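PDB 3UW2: Phosphoglucomutase/phosphomannomutase family protein from Burkholderia thailandensis, which probably catalyses intramolecular phosphoryl transfer on phosphohexoses, as a metal-dependent member of the phosphohexose mutase family. Local coordinates for residues A108-A113 against A178-E183. Numbering follows the deposited sequence.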
loop_
_atom_site.group_PDB
_atom_site.type_symbol
_atom_site.label_atom_id
_atom_site.label_comp_id
_atom_site.label_asym_id
_atom_site.label_seq_id
_atom_site.Cartn_x
_atom_site.Cartn_y
_atom_site.Cartn_z
ATOM N N ALA A 108 -10.264 4.946 -12.437
ATOM C CA ALA A 108 -11.001 3.722 -12.676
ATOM C C ALA A 108 -12.229 3.661 -11.716
ATOM O O ALA A 108 -13.012 2.701 -11.743
ATOM C CB ALA A 108 -10.063 2.510 -12.496
ATOM N N SER A 109 -12.491 4.760 -10.994
ATOM C CA SER A 109 -13.587 4.774 -9.999
ATOM C C SER A 109 -14.699 5.750 -10.322
ATOM O O SER A 109 -15.771 5.673 -9.691
ATOM C CB SER A 109 -13.054 5.119 -8.603
ATOM O OG SER A 109 -12.117 4.096 -8.216
ATOM N N VAL A 110 -14.414 6.708 -11.185
ATOM C CA VAL A 110 -15.389 7.803 -11.416
ATOM C C VAL A 110 -15.636 8.062 -12.886
ATOM O O VAL A 110 -14.815 7.729 -13.737
ATOM C CB VAL A 110 -14.970 9.158 -10.760
ATOM C CG1 VAL A 110 -14.678 8.976 -9.239
ATOM C CG2 VAL A 110 -13.785 9.797 -11.519
ATOM N N PRO A 111 -16.774 8.700 -13.197
ATOM C CA PRO A 111 -17.082 9.054 -14.599
ATOM C C PRO A 111 -15.993 10.000 -15.117
ATOM O O PRO A 111 -15.489 10.824 -14.351
ATOM C CB PRO A 111 -18.421 9.787 -14.507
ATOM C CG PRO A 111 -19.022 9.333 -13.205
ATOM C CD PRO A 111 -17.899 8.933 -12.269
ATOM N N LEU A 112 -15.589 9.843 -16.374
ATOM C CA LEU A 112 -14.473 10.610 -16.917
ATOM C C LEU A 112 -15.064 11.470 -17.965
ATOM O O LEU A 112 -15.750 10.949 -18.853
ATOM C CB LEU A 112 -13.470 9.674 -17.602
ATOM C CG LEU A 112 -12.848 8.725 -16.581
ATOM C CD1 LEU A 112 -11.965 7.662 -17.222
ATOM C CD2 LEU A 112 -12.069 9.539 -15.549
ATOM N N ALA A 113 -14.749 12.761 -17.923
ATOM C CA ALA A 113 -15.350 13.726 -18.881
ATOM C C ALA A 113 -14.516 13.756 -20.150
ATOM O O ALA A 113 -13.906 14.769 -20.454
ATOM C CB ALA A 113 -15.432 15.104 -18.255
ATOM N N ALA A 178 -6.242 14.996 -12.974
ATOM C CA ALA A 178 -5.736 15.652 -11.746
ATOM C C ALA A 178 -6.688 16.677 -11.127
ATOM O O ALA A 178 -6.871 16.709 -9.907
ATOM C CB ALA A 178 -4.367 16.296 -12.023
ATOM N N ASP A 179 -7.287 17.514 -11.954
ATOM C CA ASP A 179 -8.182 18.541 -11.449
ATOM C C ASP A 179 -9.396 17.879 -10.789
ATOM O O ASP A 179 -9.798 18.333 -9.720
ATOM C CB ASP A 179 -8.724 19.435 -12.574
ATOM C CG ASP A 179 -7.680 20.378 -13.133
ATOM O OD1 ASP A 179 -6.563 20.496 -12.583
ATOM O OD2 ASP A 179 -7.995 21.004 -14.159
ATOM N N GLN A 180 -10.004 16.866 -11.436
ATOM C CA GLN A 180 -11.143 16.163 -10.795
ATOM C C GLN A 180 -10.691 15.573 -9.445
ATOM O O GLN A 180 -11.400 15.615 -8.458
ATOM C CB GLN A 180 -11.646 14.975 -11.593
ATOM C CG GLN A 180 -12.510 15.323 -12.752
ATOM C CD GLN A 180 -12.957 14.092 -13.486
ATOM O OE1 GLN A 180 -12.606 13.881 -14.650
ATOM N NE2 GLN A 180 -13.765 13.288 -12.830
ATOM N N TYR A 181 -9.519 14.986 -9.435
ATOM C CA TYR A 181 -9.028 14.372 -8.168
ATOM C C TYR A 181 -8.875 15.413 -7.026
ATOM O O TYR A 181 -9.425 15.280 -5.919
ATOM C CB TYR A 181 -7.718 13.725 -8.468
ATOM C CG TYR A 181 -7.052 13.031 -7.263
ATOM C CD1 TYR A 181 -7.447 11.756 -6.846
ATOM C CD2 TYR A 181 -5.996 13.642 -6.617
ATOM C CE1 TYR A 181 -6.772 11.131 -5.741
ATOM C CE2 TYR A 181 -5.350 13.064 -5.541
ATOM C CZ TYR A 181 -5.736 11.785 -5.112
ATOM O OH TYR A 181 -5.043 11.179 -4.036
ATOM N N VAL A 182 -8.102 16.453 -7.289
ATOM C CA VAL A 182 -7.882 17.485 -6.283
ATOM C C VAL A 182 -9.203 18.089 -5.831
ATOM O O VAL A 182 -9.433 18.219 -4.618
ATOM C CB VAL A 182 -6.917 18.589 -6.781
ATOM C CG1 VAL A 182 -6.767 19.705 -5.721
ATOM C CG2 VAL A 182 -5.539 17.945 -7.117
ATOM N N GLU A 183 -10.076 18.428 -6.783
ATOM C CA GLU A 183 -11.346 19.068 -6.436
ATOM C C GLU A 183 -12.228 18.140 -5.650
ATOM O O GLU A 183 -13.071 18.592 -4.835
ATOM C CB GLU A 183 -12.097 19.530 -7.689
ATOM C CG GLU A 183 -11.383 20.707 -8.323
ATOM C CD GLU A 183 -11.760 20.896 -9.787
ATOM O OE1 GLU A 183 -12.980 20.908 -10.101
ATOM O OE2 GLU A 183 -10.839 21.046 -10.625
#
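Gln180 reaches across from its helix to Val110 and Pro111, and its side chain makes most of this small contact. CG lies anti to the carbonyl carbon (chi1 -78°) and the chain beyond it is extended, which carries the amide to the opposite backbone. There NE2 gives a weak hydrogen bond to the backbone O of Pro111. The bond is long, 3.4 Å from NE2 of Gln180 to O of Pro111, but nearly straight at 165°. The same NE2 of Gln180 lies 3.7 Å from CG2 of Val110, so the nitrogen meets one methyl and one carbonyl. The side chains of Val110 and Gln180 pass alongside each other in opposite directions.

Across the contact, OE1 lies nearest to the backbone of Ala113. OE1 of Gln180 stays 4.1 Å from the backbone N of Ala113, too far for a bond. The hydroxyl of Tyr175 is hydrogen-bonded to OE1, and the N-H of Ala113 makes a weak bond to the same hydroxyl oxygen. The amide is thus held at both its oxygen and its nitrogen, which should limit its rotation.

The contact joins the domain I part of the chain to helix 178-186, at about the start of the region assigned to domain II, away from the zinc site. Residues 108-113 lead from helix 101-107 into strand 112-114, which pairs with strand 117-119. Helix 178-186 also rests on helix 101-107, where Gln180 touches Phe106, and packs through Val182 against helix 206-216.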